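PDB 3M5K: putative NADH dehydrogenase/NAD(P)H nitroreductase from Parabacteroides distasonis, which binds flavin mononucleotide and is probably an FMN-dependent oxidoreductase of the nitroreductase family. Local coordinates for residues 53-58 with 133-138; 59-64 with 78-83. All coordinates share one frame; numbering follows the deposited sequence. Where two conformers were deposited one is given.

Contact 1. Residues 53-58 with 133-138; sequences IIVTDR and KELRLP
Val-55 and Leu-135 meet through their methyl groups. CG2 of Val-55 lies 3.9 Å from CD2 of Leu-135 and 4.1 Å from CD1 of Leu-135, so a single valine methyl faces both branches of the leucine fork. The two side chains approach at a slant. Ile-53 makes the second pair: its CD1 comes 4.1 Å from CD2 of Leu-137, and these two side chains run past each other in opposite directions. A looser touch, 4.3 Å from Ile-53 CG2 to Leu-135 CD1, links the two pairs. The first torsion of Ile-53 is off the staggered value, at -34°, which suggests some strain. CG1 stands beside the backbone N, and together with chi2 this brings CD1 to Leu-137. No hydrogen bond crosses between the segments, and all four touching residues are buried. This is helix-on-sheet packing in the alpha+beta nitroreductase fold, in which the C-terminal end of helix 125-135 rests on the antiparallel sheet at strand 50-55. There Arg-136 has positive phi and forms a Schellman motif. The residues on either side of it, Leu-135 and Leu-137, both touch the strand. Ile-53 and Val-55 are fixed in turn by backbone hydrogen bonds to Val-82 and Ala-80 of strand 79-86. Beyond the strand, Asp-57 is the N-cap of helix 58-67, and its OD2 accepts from Ala-60 N. In the second subunit, Asn-170 OD1 accepts from the backbone N of both Thr-56 and Asp-57. A strand of that subunit pairs in parallel with Ile-53 and Ile-54.

Contact 2. Residues 59-64 with 78-83; sequences KALDTM and RQAIVV
Leu-61 reaches the strand with both branches of its fork. CD1 lies over the peptide that joins Arg-78 to Gln-79, 3.7 Å from Arg-78 O and 4.2 Å from Gln-79 N. CD2 meets CB of Ala-80 at 3.9 Å. In Leu-61, CG is anti to the carbonyl carbon (chi1 -72°) and CD1 is anti to CA (chi2 168°), which spreads the two methyls along the strand. The small Ala-80 points at the helix and lets the leucine come in close. Here helix 58-67 packs on one face of the antiparallel sheet of the nitroreductase fold, over strand 79-86. Arg-78 and Gln-79 direct their side chains away from the helix. Arg-78 forms a salt bridge with Asp-23, and the amide of Gln-79 is held at both ends, by Val-149 O and Val-26 N. On the helix, Thr-63 turns its OG1 back to Lys-59 O at 2.8 Å, with chi1 at -60°. That carbonyl also accepts from Thr-63 N, and the two donors come from opposite faces of its plane. Met-64, a selenomethionine, leans toward the sheet and packs on Val-55 and on Val-131 of helix 125-135.

How the contacts relate
Both contacts lay a helix on the same sheet, at the neighbouring strands 50-55 and 79-86, and their centres are 7 Å apart. The two helices also meet: Glu-134 packs on Thr-63. Leu-135 further touches Val-82, so it reaches both strands. Neither contact has a hydrogen bond across it. Contact 1 is methyl against methyl; in contact 2 one leucine lies on a peptide group as well as on a methyl. Contact 1 is buried within the chain yet borders the second subunit. Contact 2 touches no other chain of the assembly; its exposed edge is Arg-78.

Contact 1. Residues 53-58 with 133-138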
loop_
_atom_site.group_PDB
_atom_site.type_symbol
_atom_site.label_atom_id
_atom_site.label_comp_id
_atom_site.label_asym_id
_atom_site.label_seq_id
_atom_site.Cartn_x
_atom_site.Cartn_y
_atom_site.Cartn_z
ATOM N N ILE A 53 -0.470 -9.748 13.513
ATOM C CA ILE A 53 0.020 -10.210 14.819
ATOM C C ILE A 53 0.442 -8.990 15.660
ATOM O O ILE A 53 1.359 -8.241 15.288
ATOM C CB ILE A 53 1.219 -11.195 14.707
ATOM C CG1 ILE A 53 1.145 -12.117 13.473
ATOM C CG2 ILE A 53 1.435 -11.973 16.076
ATOM C CD1 ILE A 53 -0.023 -13.079 13.366
ATOM N N ILE A 54 -0.235 -8.791 16.792
ATOM C CA ILE A 54 0.125 -7.737 17.729
ATOM C C ILE A 54 1.140 -8.375 18.728
ATOM O O ILE A 54 0.810 -9.330 19.436
ATOM C CB ILE A 54 -1.099 -7.193 18.516
ATOM C CG1 ILE A 54 -2.211 -6.651 17.585
ATOM C CG2 ILE A 54 -0.628 -6.136 19.530
ATOM C CD1 ILE A 54 -3.568 -6.466 18.256
ATOM N N VAL A 55 2.359 -7.857 18.751
ATOM C CA VAL A 55 3.428 -8.470 19.539
ATOM C C VAL A 55 3.777 -7.490 20.652
ATOM O O VAL A 55 4.277 -6.394 20.401
ATOM C CB VAL A 55 4.685 -8.814 18.706
ATOM C CG1 VAL A 55 5.728 -9.596 19.593
ATOM C CG2 VAL A 55 4.338 -9.619 17.464
ATOM N N THR A 56 3.467 -7.904 21.878
ATOM C CA THR A 56 3.853 -7.165 23.078
ATOM C C THR A 56 4.846 -7.954 23.969
ATOM O O THR A 56 5.422 -7.382 24.854
ATOM C CB THR A 56 2.605 -6.770 23.897
ATOM O OG1 THR A 56 1.810 -7.949 24.151
ATOM C CG2 THR A 56 1.764 -5.667 23.168
ATOM N N ASP A 57 5.061 -9.248 23.717
ATOM C CA ASP A 57 5.952 -10.066 24.526
ATOM C C ASP A 57 7.415 -9.584 24.393
ATOM O O ASP A 57 8.006 -9.606 23.308
ATOM C CB ASP A 57 5.855 -11.534 24.108
ATOM C CG ASP A 57 6.755 -12.457 24.955
ATOM O OD1 ASP A 57 6.442 -12.584 26.138
ATOM O OD2 ASP A 57 7.709 -13.062 24.434
ATOM N N ARG A 58 7.983 -9.157 25.515
ATOM C CA ARG A 58 9.352 -8.623 25.566
ATOM C C ARG A 58 10.400 -9.560 24.994
ATOM O O ARG A 58 11.249 -9.155 24.197
ATOM C CB ARG A 58 9.678 -8.282 27.033
ATOM C CG ARG A 58 11.020 -7.599 27.262
ATOM C CD ARG A 58 10.964 -6.192 26.788
ATOM N NE ARG A 58 11.386 -6.050 25.400
ATOM C CZ ARG A 58 10.896 -5.141 24.556
ATOM N NH1 ARG A 58 9.912 -4.323 24.912
ATOM N NH2 ARG A 58 11.389 -5.050 23.347
ATOM N N LYS A 133 9.555 -18.432 13.233
ATOM C CA LYS A 133 9.935 -19.167 14.431
ATOM C C LYS A 133 9.375 -18.523 15.693
ATOM O O LYS A 133 8.661 -19.158 16.450
ATOM C CB LYS A 133 11.467 -19.262 14.528
ATOM C CG LYS A 133 11.976 -19.929 15.823
ATOM C CD LYS A 133 11.443 -21.346 15.939
ATOM N N GLU A 134 9.698 -17.256 15.908
ATOM C CA GLU A 134 9.325 -16.571 17.151
ATOM C C GLU A 134 7.804 -16.418 17.314
ATOM O O GLU A 134 7.302 -16.321 18.426
ATOM C CB GLU A 134 9.974 -15.197 17.242
ATOM C CG GLU A 134 11.494 -15.212 17.450
ATOM C CD GLU A 134 11.885 -16.037 18.663
ATOM O OE1 GLU A 134 11.360 -15.676 19.752
ATOM O OE2 GLU A 134 12.620 -17.052 18.458
ATOM N N LEU A 135 7.061 -16.396 16.205
ATOM C CA LEU A 135 5.616 -16.166 16.289
ATOM C C LEU A 135 4.815 -17.410 15.945
ATOM O O LEU A 135 3.580 -17.363 15.878
ATOM C CB LEU A 135 5.243 -14.987 15.381
ATOM C CG LEU A 135 5.915 -13.651 15.741
ATOM C CD1 LEU A 135 5.470 -12.525 14.758
ATOM C CD2 LEU A 135 5.659 -13.275 17.192
ATOM N N ARG A 136 5.496 -18.521 15.722
ATOM C CA ARG A 136 4.847 -19.812 15.443
ATOM C C ARG A 136 3.840 -19.688 14.287
ATOM O O ARG A 136 2.716 -20.186 14.343
ATOM C CB ARG A 136 4.210 -20.408 16.728
ATOM C CG ARG A 136 5.235 -20.753 17.795
ATOM C CD ARG A 136 4.611 -20.953 19.181
ATOM N NE ARG A 136 3.758 -19.830 19.542
ATOM C CZ ARG A 136 4.188 -18.643 19.929
ATOM N NH1 ARG A 136 5.476 -18.391 20.080
ATOM N NH2 ARG A 136 3.301 -17.690 20.196
ATOM N N LEU A 137 4.286 -19.052 13.208
ATOM C CA LEU A 137 3.444 -18.880 12.024
ATOM C C LEU A 137 3.367 -20.157 11.219
ATOM O O LEU A 137 4.398 -20.710 10.853
ATOM C CB LEU A 137 3.969 -17.734 11.122
ATOM C CG LEU A 137 4.052 -16.384 11.832
ATOM C CD1 LEU A 137 4.590 -15.302 10.842
ATOM C CD2 LEU A 137 2.742 -15.920 12.512
ATOM N N PRO A 138 2.141 -20.620 10.918
ATOM C CA PRO A 138 1.950 -21.805 10.073
ATOM C C PRO A 138 2.600 -21.603 8.700
ATOM O O PRO A 138 2.759 -20.457 8.281
ATOM C CB PRO A 138 0.414 -21.918 9.940
ATOM C CG PRO A 138 -0.161 -21.012 10.923
ATOM C CD PRO A 138 0.871 -20.056 11.413
#

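Contact 2. Residues 59-64 with 78-83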
loop_
_atom_site.group_PDB
_atom_site.type_symbol
_atom_site.label_atom_id
_atom_site.label_comp_id
_atom_site.label_asym_id
_atom_site.label_seq_id
_atom_site.Cartn_x
_atom_site.Cartn_y
_atom_site.Cartn_z
ATOM N N LYS A 59 10.336 -10.834 25.381
ATOM C CA LYS A 59 11.283 -11.820 24.895
ATOM C C LYS A 59 11.206 -11.950 23.352
ATOM O O LYS A 59 12.235 -11.975 22.678
ATOM C CB LYS A 59 11.071 -13.162 25.612
ATOM C CG LYS A 59 12.069 -14.215 25.259
ATOM C CD LYS A 59 13.411 -13.966 25.921
ATOM C CE LYS A 59 14.420 -15.041 25.506
ATOM N NZ LYS A 59 15.818 -14.662 25.820
ATOM N N ALA A 60 9.988 -12.033 22.800
ATOM C CA ALA A 60 9.842 -12.179 21.338
ATOM C C ALA A 60 10.367 -10.935 20.614
ATOM O O ALA A 60 11.059 -11.030 19.590
ATOM C CB ALA A 60 8.354 -12.479 20.948
ATOM N N LEU A 61 10.050 -9.765 21.148
ATOM C CA LEU A 61 10.467 -8.503 20.530
ATOM C C LEU A 61 11.987 -8.387 20.521
ATOM O O LEU A 61 12.613 -8.054 19.489
ATOM C CB LEU A 61 9.847 -7.296 21.222
ATOM C CG LEU A 61 8.352 -6.992 21.040
ATOM C CD1 LEU A 61 7.871 -5.924 22.050
ATOM C CD2 LEU A 61 8.035 -6.620 19.556
ATOM N N ASP A 62 12.582 -8.707 21.663
ATOM C CA ASP A 62 14.047 -8.677 21.781
ATOM C C ASP A 62 14.753 -9.731 20.912
ATOM O O ASP A 62 15.777 -9.439 20.358
ATOM C CB ASP A 62 14.459 -8.886 23.237
ATOM C CG ASP A 62 14.113 -7.714 24.136
ATOM O OD1 ASP A 62 13.788 -6.625 23.657
ATOM O OD2 ASP A 62 14.172 -7.923 25.376
ATOM N N THR A 63 14.191 -10.943 20.804
ATOM C CA THR A 63 14.784 -12.010 20.020
ATOM C C THR A 63 14.737 -11.634 18.527
ATOM O O THR A 63 15.718 -11.782 17.806
ATOM C CB THR A 63 14.121 -13.375 20.299
ATOM O OG1 THR A 63 14.266 -13.700 21.683
ATOM C CG2 THR A 63 14.724 -14.504 19.393
HETATM N N MSE A 64 13.597 -11.116 18.074
HETATM C CA MSE A 64 13.511 -10.596 16.707
HETATM C C MSE A 64 14.485 -9.451 16.426
HETATM O O MSE A 64 15.200 -9.491 15.430
HETATM C CB MSE A 64 12.060 -10.226 16.382
HETATM C CG MSE A 64 11.186 -11.489 16.258
HETATM SE SE MSE A 64 9.385 -10.962 15.540
HETATM C CE MSE A 64 8.828 -9.999 17.060
ATOM N N ARG A 78 7.478 -1.150 22.970
ATOM C CA ARG A 78 6.683 -2.095 23.727
ATOM C C ARG A 78 5.708 -2.838 22.830
ATOM O O ARG A 78 5.059 -3.778 23.273
ATOM C CB ARG A 78 5.923 -1.378 24.849
ATOM C CG ARG A 78 6.828 -0.762 25.917
ATOM C CD ARG A 78 6.023 -0.115 27.013
ATOM N NE ARG A 78 6.894 0.396 28.079
ATOM C CZ ARG A 78 7.473 -0.356 29.021
ATOM N NH1 ARG A 78 7.273 -1.674 29.089
ATOM N NH2 ARG A 78 8.253 0.220 29.933
ATOM N N GLN A 79 5.582 -2.412 21.572
ATOM C CA GLN A 79 4.622 -3.042 20.677
ATOM C C GLN A 79 5.015 -2.923 19.200
ATOM O O GLN A 79 5.573 -1.908 18.745
ATOM C CB GLN A 79 3.190 -2.491 20.884
ATOM C CG GLN A 79 3.051 -0.977 20.650
ATOM C CD GLN A 79 3.485 -0.159 21.844
ATOM O OE1 GLN A 79 2.951 -0.355 22.934
ATOM N NE2 GLN A 79 4.435 0.761 21.658
ATOM N N ALA A 80 4.708 -3.988 18.475
ATOM C CA ALA A 80 4.884 -4.038 17.028
ATOM C C ALA A 80 3.739 -4.839 16.436
ATOM O O ALA A 80 3.186 -5.736 17.077
ATOM C CB ALA A 80 6.225 -4.681 16.669
ATOM N N ILE A 81 3.429 -4.537 15.182
ATOM C CA ILE A 81 2.451 -5.286 14.431
ATOM C C ILE A 81 3.117 -5.953 13.221
ATOM O O ILE A 81 3.812 -5.300 12.434
ATOM C CB ILE A 81 1.290 -4.387 13.948
ATOM C CG1 ILE A 81 0.588 -3.754 15.167
ATOM C CG2 ILE A 81 0.304 -5.204 13.100
ATOM C CD1 ILE A 81 -0.404 -2.618 14.825
ATOM N N VAL A 82 2.890 -7.248 13.091
ATOM C CA VAL A 82 3.407 -8.046 11.964
ATOM C C VAL A 82 2.277 -8.331 10.982
ATOM O O VAL A 82 1.284 -8.983 11.342
ATOM C CB VAL A 82 4.063 -9.362 12.476
ATOM C CG1 VAL A 82 4.594 -10.232 11.319
ATOM C CG2 VAL A 82 5.228 -8.993 13.487
ATOM N N VAL A 83 2.390 -7.771 9.773
ATOM C CA VAL A 83 1.408 -8.014 8.737
ATOM C C VAL A 83 1.830 -9.245 7.946
ATOM O O VAL A 83 2.939 -9.296 7.437
ATOM C CB VAL A 83 1.195 -6.771 7.808
ATOM C CG1 VAL A 83 0.075 -7.081 6.760
ATOM C CG2 VAL A 83 0.918 -5.490 8.659
#